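CptN Toxin (Eubacterium rectale DSM 17629, PDB 4RMO) acts as the toxin of a type III toxin-antitoxin system, probably as an endoribonuclease, and is bound by an RNA antitoxin that folds as a pseudoknot. Local coordinates at residues K10-S15 against D97-R102; P31-F36 against K120-K125; W46-S51 against S85-Q90. All blocks are in the same frame, centred on the assembly; numbering follows the deposited sequence.

Contact 1 of 3, residues K10-S15 against D97-R102. With nucleotides of chain F.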
# COMPACT_ATOMS: atom_id res chain seq x y z
N LYS A 10 13.54 29.42 -15.53
CA LYS A 10 14.07 30.65 -16.10
C LYS A 10 13.37 31.84 -15.58
O LYS A 10 12.12 31.82 -15.44
CB LYS A 10 13.89 30.65 -17.60
CG LYS A 10 14.74 29.61 -18.32
CD LYS A 10 14.54 29.72 -19.85
CE LYS A 10 15.32 28.59 -20.51
NZ LYS A 10 15.03 28.38 -21.95
N ASP A 11 14.11 32.89 -15.34
CA ASP A 11 13.49 34.16 -14.90
C ASP A 11 12.49 34.67 -15.92
O ASP A 11 11.48 35.33 -15.59
CB ASP A 11 14.55 35.22 -14.56
CG ASP A 11 15.17 35.01 -13.17
OD1 ASP A 11 14.55 34.32 -12.30
OD2 ASP A 11 16.30 35.49 -12.95
N ARG A 12 12.75 34.33 -17.18
CA ARG A 12 11.85 34.72 -18.27
C ARG A 12 10.41 34.32 -17.99
O ARG A 12 9.48 35.02 -18.38
CB ARG A 12 12.35 34.05 -19.55
CG ARG A 12 11.88 34.66 -20.82
CD ARG A 12 11.94 33.62 -21.94
NE ARG A 12 11.09 34.07 -23.06
CZ ARG A 12 10.45 33.30 -23.95
NH1 ARG A 12 10.61 31.98 -24.02
NH2 ARG A 12 9.66 33.90 -24.85
N PHE A 13 10.22 33.15 -17.38
CA PHE A 13 8.87 32.70 -17.04
C PHE A 13 8.18 33.74 -16.15
O PHE A 13 7.06 34.16 -16.43
CB PHE A 13 8.87 31.36 -16.33
CG PHE A 13 7.51 30.91 -15.85
CD1 PHE A 13 6.61 30.37 -16.71
CD2 PHE A 13 7.15 31.05 -14.50
CE1 PHE A 13 5.36 29.94 -16.25
CE2 PHE A 13 5.92 30.65 -14.05
CZ PHE A 13 5.01 30.10 -14.92
N PHE A 14 8.89 34.19 -15.14
CA PHE A 14 8.30 35.09 -14.19
C PHE A 14 8.07 36.50 -14.75
O PHE A 14 7.05 37.14 -14.43
CB PHE A 14 9.14 35.08 -12.92
CG PHE A 14 9.13 33.72 -12.23
CD1 PHE A 14 8.12 33.39 -11.35
CD2 PHE A 14 10.05 32.76 -12.57
CE1 PHE A 14 8.10 32.14 -10.76
CE2 PHE A 14 10.04 31.49 -11.99
CZ PHE A 14 9.07 31.19 -11.08
N SER A 15 9.00 36.97 -15.58
CA SER A 15 8.81 38.29 -16.23
C SER A 15 7.72 38.20 -17.31
O SER A 15 6.85 39.05 -17.33
CB SER A 15 10.15 38.85 -16.78
OG SER A 15 10.70 37.96 -17.75
N ASP A 97 7.78 23.52 -21.27
CA ASP A 97 9.15 23.06 -21.34
C ASP A 97 10.17 24.15 -21.58
O ASP A 97 11.29 24.07 -21.08
CB ASP A 97 9.27 22.00 -22.44
CG ASP A 97 10.01 20.79 -21.97
OD1 ASP A 97 9.36 19.98 -21.26
OD2 ASP A 97 11.22 20.66 -22.32
N LYS A 98 9.84 25.13 -22.40
CA LYS A 98 10.82 26.12 -22.81
C LYS A 98 11.23 27.04 -21.65
O LYS A 98 12.21 27.76 -21.74
CB LYS A 98 10.29 26.95 -23.97
CG LYS A 98 9.06 27.76 -23.62
CD LYS A 98 8.72 28.75 -24.72
CE LYS A 98 7.58 29.64 -24.28
NZ LYS A 98 7.28 30.69 -25.28
N TYR A 99 10.43 27.04 -20.58
CA TYR A 99 10.73 27.85 -19.43
C TYR A 99 11.62 27.15 -18.40
O TYR A 99 11.94 27.73 -17.36
CB TYR A 99 9.42 28.31 -18.78
CG TYR A 99 8.67 29.37 -19.55
CD1 TYR A 99 9.20 30.62 -19.71
CD2 TYR A 99 7.41 29.11 -20.08
CE1 TYR A 99 8.53 31.60 -20.40
CE2 TYR A 99 6.69 30.09 -20.76
CZ TYR A 99 7.27 31.34 -20.91
OH TYR A 99 6.58 32.34 -21.55
N ILE A 100 11.95 25.89 -18.63
CA ILE A 100 12.76 25.13 -17.68
C ILE A 100 14.21 25.39 -17.98
O ILE A 100 14.64 25.28 -19.11
CB ILE A 100 12.50 23.64 -17.82
CG1 ILE A 100 11.03 23.29 -17.58
CG2 ILE A 100 13.40 22.83 -16.92
CD1 ILE A 100 10.44 23.83 -16.29
N GLU A 101 14.99 25.76 -16.97
CA GLU A 101 16.40 26.12 -17.22
C GLU A 101 17.27 24.90 -17.14
O GLU A 101 18.06 24.65 -18.02
CB GLU A 101 16.87 27.12 -16.19
CG GLU A 101 18.24 27.71 -16.43
CD GLU A 101 18.74 28.61 -15.28
OE1 GLU A 101 19.62 28.20 -14.46
OE2 GLU A 101 18.23 29.74 -15.18
N ARG A 102 17.16 24.15 -16.06
CA ARG A 102 18.06 23.01 -15.83
C ARG A 102 17.59 22.22 -14.63
O ARG A 102 16.75 22.69 -13.85
CB ARG A 102 19.48 23.49 -15.58
CG ARG A 102 19.58 24.46 -14.43
CD ARG A 102 21.00 24.83 -14.09
NE ARG A 102 21.06 25.89 -13.08
CZ ARG A 102 21.19 25.67 -11.76
NH1 ARG A 102 21.34 24.41 -11.27
NH2 ARG A 102 21.24 26.71 -10.93
P G F 44 23.28 25.26 -1.14
OP1 G F 44 23.33 25.64 0.30
OP2 G F 44 22.78 23.94 -1.61
O5' G F 44 22.40 26.34 -1.90
C5' G F 44 22.73 27.74 -1.84
C4' G F 44 21.92 28.49 -2.89
O4' G F 44 22.32 28.03 -4.22
C3' G F 44 20.42 28.24 -2.80
O3' G F 44 19.67 29.40 -3.15
C2' G F 44 20.22 27.21 -3.90
O2' G F 44 18.89 26.98 -4.35
C1' G F 44 21.15 27.78 -4.96
N9 G F 44 21.36 26.89 -6.10
C8 G F 44 21.09 27.23 -7.40
N7 G F 44 21.15 26.22 -8.22
C5 G F 44 21.51 25.15 -7.42
C6 G F 44 21.68 23.78 -7.75
O6 G F 44 21.57 23.23 -8.86
N1 G F 44 21.95 23.01 -6.62
C2 G F 44 22.03 23.50 -5.34
N2 G F 44 22.34 22.61 -4.38
N3 G F 44 21.86 24.77 -5.02
C4 G F 44 21.57 25.53 -6.09
P U F 43 26.80 20.65 -3.87
OP1 U F 43 25.71 20.43 -4.85
OP2 U F 43 28.14 20.12 -4.17
O5' U F 43 26.95 22.22 -3.68
C5' U F 43 26.05 22.96 -2.93
C4' U F 43 26.24 24.42 -3.19
O4' U F 43 26.69 24.63 -4.54
C3' U F 43 24.96 25.23 -3.10
O3' U F 43 24.72 25.50 -1.74
C2' U F 43 25.31 26.47 -3.91
O2' U F 43 26.03 27.43 -3.20
C1' U F 43 26.22 25.89 -4.99
N1 U F 43 25.58 25.71 -6.30
C2 U F 43 25.29 26.85 -7.02
O2 U F 43 25.46 27.96 -6.58
N3 U F 43 24.74 26.62 -8.26
C4 U F 43 24.53 25.41 -8.87
O4 U F 43 24.03 25.37 -9.99
C5 U F 43 24.88 24.28 -8.07
C6 U F 43 25.41 24.46 -6.86
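A classic beta bulge, in which Glu101 and Arg102 both face Ile8 of strand 6-9, opens the strand that packs beside the start of helix 11-17. Two hydrogen bonds join the segments, both accepted by carbonyls at the end of the 3-10 segment 97-99. Lys10 N gives a nearly straight bond (167°) to Tyr99 O at 3.0 Å. With CG anti to its own carbonyl carbon and the chain extended beyond it, Lys10 runs across the backbone until NZ lies 2.9 Å from Lys98 O, in the plane of that carbonyl.

The aromatic contact is T-shaped: the edge of the Phe13 ring meets the face of Tyr99, with planes at 75° and centroids 5.1 Å apart. Phe13 CD1 sits above the rim of the phenol ring, and the Tyr99 hydroxyl hydrogen-bonds to Asp16 OD2.

Like charges meet, for Arg12 NH1 approaches Lys98 NZ to 3.8 Å where the two side chains cross at about a right angle. Asp16 OD2 makes a long, weak ion pair with Arg12 NE.

From the bulge, Arg102 reads the RNA by the bidentate pattern of arginine on the Hoogsteen edge of guanine. Glu101 OE1 uses its anti lone pair in a bent salt bridge to Arg102 NE (3.1 Å), tilted 22° from the guanidinium plane, while NH2 bonds N7 and NH1 bonds O6 of G44 of chain F, the latter at 2.7 Å.

Contact 2 of 3, residues P31-F36 against K120-K125; sequences PHYYCF and KEIEQK. With nucleotides of chain B.
Glu123 meets three strand residues at once, and its carboxylate does most of the touching. Its OE1 lies 3.0 Å from Tyr33 OH, close to the plane of the phenol ring and at its edge; the carboxylate plane is turned 72° from that ring. The same hydroxyl has Asn4 OD1 as a weak second partner. The other oxygen, OE2, sits only 2.8 Å from Cys35 O. Both are acceptors and no hydrogen bond is counted, so a carboxylate that holds a proton part of the time would be consistent with this approach, although Glu123 was modelled in two conformers and one is described here.

Chi1 puts Glu123 CG 3.6 Å from Cys35 SG and, more loosely, at the edge of the Phe36 ring, 4.1 Å from CD2. The bend at chi2 (82°) then turns the carboxylate toward Tyr33 OH and Cys35 O. One residue earlier, Ile122 CG2 touches Tyr33 CE2 at 3.8 Å, approaching the ring obliquely.

These contacts are the join between strand 32-37 of the antiparallel sheet and helix 116-134, which lies across it: the axes of the short segments pass 8.8 Å apart with an angle of 68° between their directions.

In the next shell, the Tyr33 ring is placed by Phe87 of strand 84-87, which it meets edge-to-face, while Arg127 makes a cation-pi contact with Phe36. Arg3 NE forms a long, weak ion pair with Glu123 OE2. On the outer side of the helix, Gln124 extends toward the antitoxin, where its NE2 comes within 3.6 Å of C5' of G24 of chain B.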
# COMPACT_ATOMS: atom_id res chain seq x y z
N PRO A 31 14.52 26.19 -5.91
CA PRO A 31 14.15 24.91 -6.50
C PRO A 31 12.65 24.77 -6.64
O PRO A 31 11.91 25.17 -5.75
CB PRO A 31 14.72 23.89 -5.49
CG PRO A 31 14.77 24.59 -4.20
CD PRO A 31 15.06 26.02 -4.54
N HIS A 32 12.20 24.16 -7.74
CA HIS A 32 10.81 23.87 -7.95
C HIS A 32 10.65 22.40 -8.23
O HIS A 32 11.46 21.78 -8.93
CB HIS A 32 10.26 24.65 -9.15
CG HIS A 32 10.00 26.09 -8.89
ND1 HIS A 32 11.01 27.04 -8.91
CD2 HIS A 32 8.86 26.76 -8.62
CE1 HIS A 32 10.50 28.22 -8.64
NE2 HIS A 32 9.19 28.09 -8.47
N TYR A 33 9.55 21.82 -7.76
CA TYR A 33 9.30 20.40 -7.90
C TYR A 33 8.30 20.14 -9.02
O TYR A 33 7.21 20.70 -9.04
CB TYR A 33 8.71 19.88 -6.57
CG TYR A 33 8.31 18.40 -6.52
CD1 TYR A 33 9.27 17.43 -6.49
CD2 TYR A 33 6.98 18.02 -6.46
CE1 TYR A 33 8.94 16.10 -6.42
CE2 TYR A 33 6.62 16.69 -6.34
CZ TYR A 33 7.62 15.72 -6.34
OH TYR A 33 7.31 14.39 -6.29
N TYR A 34 8.64 19.23 -9.91
CA TYR A 34 7.74 18.83 -10.97
C TYR A 34 6.82 17.71 -10.48
O TYR A 34 7.24 16.57 -10.36
CB TYR A 34 8.54 18.34 -12.18
CG TYR A 34 7.68 17.66 -13.24
CD1 TYR A 34 6.39 18.08 -13.52
CD2 TYR A 34 8.18 16.59 -13.98
CE1 TYR A 34 5.61 17.45 -14.49
CE2 TYR A 34 7.43 15.97 -14.96
CZ TYR A 34 6.14 16.39 -15.21
OH TYR A 34 5.37 15.75 -16.18
N CYS A 35 5.56 18.06 -10.26
CA CYS A 35 4.59 17.14 -9.70
C CYS A 35 3.87 16.21 -10.69
O CYS A 35 3.90 14.99 -10.52
CB CYS A 35 3.57 17.97 -8.96
SG CYS A 35 2.70 16.89 -7.86
N PHE A 36 3.21 16.76 -11.69
CA PHE A 36 2.59 15.93 -12.72
C PHE A 36 2.27 16.74 -13.95
O PHE A 36 2.15 17.94 -13.89
CB PHE A 36 1.29 15.26 -12.24
CG PHE A 36 0.39 16.17 -11.45
CD1 PHE A 36 -0.34 17.18 -12.06
CD2 PHE A 36 0.19 15.96 -10.13
CE1 PHE A 36 -1.21 17.99 -11.35
CE2 PHE A 36 -0.64 16.79 -9.38
CZ PHE A 36 -1.35 17.81 -9.99
N LYS A 120 4.14 10.29 -3.45
CA LYS A 120 2.74 9.91 -3.58
C LYS A 120 1.86 10.76 -2.70
O LYS A 120 0.82 11.25 -3.13
CB LYS A 120 2.56 8.43 -3.25
CG LYS A 120 1.14 7.96 -3.33
CD LYS A 120 1.03 6.48 -2.97
CE LYS A 120 -0.33 6.16 -2.34
NZ LYS A 120 -0.61 4.70 -2.36
N GLU A 121 2.30 11.02 -1.49
CA GLU A 121 1.51 11.86 -0.62
C GLU A 121 1.41 13.30 -1.18
O GLU A 121 0.39 13.97 -1.03
CB GLU A 121 2.11 11.86 0.78
CG GLU A 121 1.08 12.12 1.86
CD GLU A 121 1.67 12.23 3.27
OE1 GLU A 121 2.82 11.74 3.50
OE2 GLU A 121 0.98 12.83 4.12
N ILE A 122 2.50 13.80 -1.73
CA ILE A 122 2.56 15.15 -2.26
C ILE A 122 1.67 15.23 -3.50
O ILE A 122 0.96 16.20 -3.69
CB ILE A 122 4.01 15.60 -2.57
CG1 ILE A 122 4.68 16.02 -1.24
CG2 ILE A 122 4.03 16.81 -3.52
CD1 ILE A 122 6.18 16.06 -1.29
N GLU A 123 1.73 14.22 -4.35
CA GLU A 123 0.90 14.18 -5.53
C GLU A 123 -0.60 14.24 -5.14
O GLU A 123 -1.39 14.97 -5.75
CB GLU A 123 1.27 12.97 -6.43
CG GLU A 123 2.17 13.31 -7.66
CD GLU A 123 3.75 13.44 -7.49
OE1 GLU A 123 4.35 13.92 -6.42
OE2 GLU A 123 4.42 13.09 -8.51
N GLN A 124 -0.98 13.51 -4.11
CA GLN A 124 -2.38 13.52 -3.69
C GLN A 124 -2.77 14.87 -3.20
O GLN A 124 -3.89 15.33 -3.46
CB GLN A 124 -2.70 12.46 -2.63
CG GLN A 124 -2.75 11.05 -3.24
CD GLN A 124 -2.92 9.91 -2.20
OE1 GLN A 124 -3.20 10.16 -1.02
NE2 GLN A 124 -2.80 8.67 -2.67
N LYS A 125 -1.90 15.47 -2.42
CA LYS A 125 -2.21 16.77 -1.85
C LYS A 125 -2.37 17.77 -2.97
O LYS A 125 -3.25 18.63 -2.93
CB LYS A 125 -1.14 17.17 -0.86
CG LYS A 125 -1.27 16.45 0.44
CD LYS A 125 -0.21 16.84 1.44
CE LYS A 125 -0.32 16.03 2.72
NZ LYS A 125 0.29 16.77 3.85
P G B 24 -6.52 7.45 -0.42
OP1 G B 24 -5.32 6.68 -0.05
OP2 G B 24 -7.01 8.55 0.46
O5' G B 24 -6.40 8.31 -1.76
C5' G B 24 -6.26 7.73 -3.04
C4' G B 24 -7.54 7.88 -3.85
O4' G B 24 -8.73 7.92 -3.00
C3' G B 24 -7.73 9.09 -4.73
O3' G B 24 -6.97 9.06 -5.92
C2' G B 24 -9.20 8.93 -5.10
O2' G B 24 -9.32 7.85 -6.00
C1' G B 24 -9.79 8.48 -3.77
N9 G B 24 -10.45 9.51 -2.97
C8 G B 24 -10.14 9.90 -1.69
N7 G B 24 -10.93 10.83 -1.22
C5 G B 24 -11.85 11.03 -2.25
C6 G B 24 -12.95 11.92 -2.33
O6 G B 24 -13.37 12.71 -1.48
N1 G B 24 -13.58 11.84 -3.57
C2 G B 24 -13.22 11.00 -4.58
N2 G B 24 -13.95 11.06 -5.70
N3 G B 24 -12.17 10.18 -4.53
C4 G B 24 -11.54 10.25 -3.34

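Contact 3 of 3, residues W46-S51 against S85-Q90. With nucleotides of chain B.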
# COMPACT_ATOMS: atom_id res chain seq x y z
N TRP A 46 2.82 20.81 -13.97
CA TRP A 46 2.46 21.46 -12.74
C TRP A 46 3.66 21.42 -11.80
O TRP A 46 4.24 20.35 -11.53
CB TRP A 46 1.22 20.85 -12.13
CG TRP A 46 0.04 21.22 -12.89
CD1 TRP A 46 -0.55 20.50 -13.91
CD2 TRP A 46 -0.71 22.42 -12.77
NE1 TRP A 46 -1.61 21.22 -14.43
CE2 TRP A 46 -1.73 22.39 -13.74
CE3 TRP A 46 -0.61 23.54 -11.94
CZ2 TRP A 46 -2.66 23.42 -13.88
CZ3 TRP A 46 -1.54 24.56 -12.07
CH2 TRP A 46 -2.57 24.49 -13.02
N MSE A 47 4.05 22.58 -11.32
CA MSE A 47 5.22 22.73 -10.48
C MSE A 47 4.83 23.21 -9.13
O MSE A 47 3.87 23.93 -8.96
CB MSE A 47 6.16 23.80 -11.01
CG MSE A 47 6.40 23.70 -12.49
SE MSE A 47 7.44 22.07 -12.87
CE MSE A 47 9.13 22.38 -11.91
N ILE A 48 5.65 22.88 -8.14
CA ILE A 48 5.48 23.35 -6.77
C ILE A 48 6.76 24.00 -6.28
O ILE A 48 7.83 23.40 -6.26
CB ILE A 48 5.14 22.17 -5.85
CG1 ILE A 48 3.88 21.45 -6.38
CG2 ILE A 48 4.92 22.64 -4.42
CD1 ILE A 48 3.58 20.17 -5.63
N PRO A 49 6.66 25.25 -5.84
CA PRO A 49 7.83 25.91 -5.34
C PRO A 49 8.20 25.45 -3.93
O PRO A 49 7.31 25.19 -3.16
CB PRO A 49 7.38 27.39 -5.28
CG PRO A 49 5.92 27.34 -5.05
CD PRO A 49 5.46 26.10 -5.79
N LEU A 50 9.49 25.43 -3.59
CA LEU A 50 9.93 25.14 -2.24
C LEU A 50 10.43 26.34 -1.47
O LEU A 50 10.92 27.31 -2.07
CB LEU A 50 11.05 24.12 -2.24
CG LEU A 50 10.92 22.80 -2.99
CD1 LEU A 50 11.95 21.80 -2.42
CD2 LEU A 50 9.55 22.19 -2.98
N SER A 51 10.33 26.26 -0.15
CA SER A 51 10.91 27.20 0.74
C SER A 51 11.62 26.43 1.88
O SER A 51 11.14 25.40 2.33
CB SER A 51 9.86 28.11 1.27
OG SER A 51 10.35 28.90 2.36
N SER A 85 12.45 20.60 3.73
CA SER A 85 11.94 21.58 2.79
C SER A 85 10.42 21.64 2.85
O SER A 85 9.76 20.60 2.94
CB SER A 85 12.31 21.19 1.36
OG SER A 85 13.72 21.12 1.17
N ALA A 86 9.87 22.85 2.73
CA ALA A 86 8.47 23.05 2.60
C ALA A 86 8.03 23.16 1.14
O ALA A 86 8.57 23.94 0.39
CB ALA A 86 8.07 24.31 3.34
N PHE A 87 7.06 22.34 0.77
CA PHE A 87 6.46 22.30 -0.54
C PHE A 87 5.25 23.19 -0.44
O PHE A 87 4.33 22.85 0.31
CB PHE A 87 6.02 20.90 -0.89
CG PHE A 87 7.15 19.97 -1.29
CD1 PHE A 87 8.09 19.54 -0.35
CD2 PHE A 87 7.21 19.47 -2.57
CE1 PHE A 87 9.07 18.65 -0.72
CE2 PHE A 87 8.18 18.58 -2.94
CZ PHE A 87 9.13 18.19 -2.02
N LEU A 88 5.27 24.33 -1.11
CA LEU A 88 4.16 25.27 -1.00
C LEU A 88 3.15 24.91 -2.09
O LEU A 88 3.04 25.56 -3.13
CB LEU A 88 4.60 26.71 -1.09
CG LEU A 88 5.74 27.20 -0.19
CD1 LEU A 88 5.78 28.73 -0.09
CD2 LEU A 88 5.77 26.57 1.15
N ILE A 89 2.41 23.85 -1.81
CA ILE A 89 1.49 23.29 -2.77
C ILE A 89 0.41 24.35 -3.07
O ILE A 89 -0.08 24.43 -4.20
CB ILE A 89 0.87 21.99 -2.21
CG1 ILE A 89 2.01 21.04 -1.81
CG2 ILE A 89 -0.03 21.36 -3.24
CD1 ILE A 89 1.57 19.66 -1.35
N GLN A 90 0.04 25.12 -2.05
CA GLN A 90 -0.82 26.29 -2.20
C GLN A 90 -0.49 27.14 -3.42
O GLN A 90 -1.38 27.71 -4.04
CB GLN A 90 -0.72 27.16 -0.94
CG GLN A 90 0.70 27.58 -0.61
CD GLN A 90 0.79 28.38 0.65
OE1 GLN A 90 0.02 28.20 1.59
NE2 GLN A 90 1.81 29.26 0.72
P U B 4 -1.62 36.52 6.24
OP1 U B 4 -2.44 37.61 6.82
OP2 U B 4 -0.31 36.16 6.83
O5' U B 4 -2.43 35.15 6.14
C5' U B 4 -3.70 35.10 5.48
C4' U B 4 -4.23 33.68 5.53
O4' U B 4 -3.45 32.87 4.60
C3' U B 4 -4.14 32.97 6.88
O3' U B 4 -5.11 31.92 6.97
C2' U B 4 -2.81 32.23 6.76
O2' U B 4 -2.64 31.11 7.61
C1' U B 4 -2.87 31.78 5.30
N1 U B 4 -1.57 31.50 4.70
C2 U B 4 -1.41 30.30 4.04
O2 U B 4 -2.31 29.49 3.93
N3 U B 4 -0.17 30.09 3.51
C4 U B 4 0.92 30.95 3.59
O4 U B 4 1.96 30.66 3.01
C5 U B 4 0.66 32.17 4.29
C6 U B 4 -0.54 32.40 4.80
P G B 3 3.82 37.26 5.97
OP1 G B 3 3.62 37.82 7.29
OP2 G B 3 4.47 35.92 5.84
O5' G B 3 2.48 37.11 5.14
C5' G B 3 1.62 38.23 4.90
C4' G B 3 0.65 37.88 3.78
O4' G B 3 1.41 37.59 2.58
C3' G B 3 -0.20 36.64 4.01
O3' G B 3 -1.41 36.93 4.70
C2' G B 3 -0.51 36.22 2.58
O2' G B 3 -1.59 36.93 2.01
C1' G B 3 0.81 36.53 1.87
N9 G B 3 1.72 35.40 1.86
C8 G B 3 2.67 35.10 2.81
N7 G B 3 3.30 33.98 2.56
C5 G B 3 2.75 33.53 1.37
C6 G B 3 3.04 32.38 0.61
O6 G B 3 3.89 31.52 0.82
N1 G B 3 2.24 32.30 -0.53
C2 G B 3 1.27 33.20 -0.87
N2 G B 3 0.58 32.94 -1.99
N3 G B 3 0.99 34.28 -0.16
C4 G B 3 1.77 34.39 0.93
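Leu50 and Phe87, the antiparallel non-hydrogen-bonded pair, lie side by side on one face of the sheet and point the same way, so that Leu50 CD2 stands over the Phe87 ring. The methyl is 3.7 Å from the ring centroid and 14° off its normal, a CH-pi contact over the face. The other branch, Leu50 CD1, goes to Ser85 CB at 3.8 Å. Ile48 CG2 comes up to Phe87 obliquely, its nearest side-chain atom being CB (4.1 Å), and also touches the Leu88 carbonyl. On the other face, Tyr57 of helix 54-65 packs against Ser51 and Ala86.

Ser51 and Ala86 form the hydrogen-bonded pair, at 3.0 Å from Ser51 N to Ala86 O and 2.9 Å from Ala86 N to Ser51 O. Leu88 N donates to Pro49 O (3.0 Å), nearly along the C=O axis.

Leu88 is the centre of an inverse gamma turn following Phe87; after it Gln90, its chain extended beyond CG, reaches the RNA. Gln90 OE1 accepts a bond from N3 of U4 of chain B (2.7 Å) and NE2 gives one to its O4: an antiparallel strand pair leading into a site where a glutamine amide reads the Watson-Crick edge of a uracil.

In the fold
All three contacts reach the same antiparallel sheet. Contacts 2 and 3 lie closest, with centres 8 Å apart, because strands 32-37 and 44-51 are neighbours in it: Tyr33 N to Ile48 O (2.8 Å) and Cys35 N to Trp46 O (2.9 Å) are probable hydrogen bonds. Contact 1 sits further out, its centre 19 Å from that of contact 2, which it touches through Phe14 CZ and His32 NE2 at 4.1 Å, and about 17 Å from contact 3. RNA is met at each, so one toxin molecule contacts two RNA chains, F at contact 1 and B at contacts 2 and 3, consistent with toxin and RNA building a larger assembly.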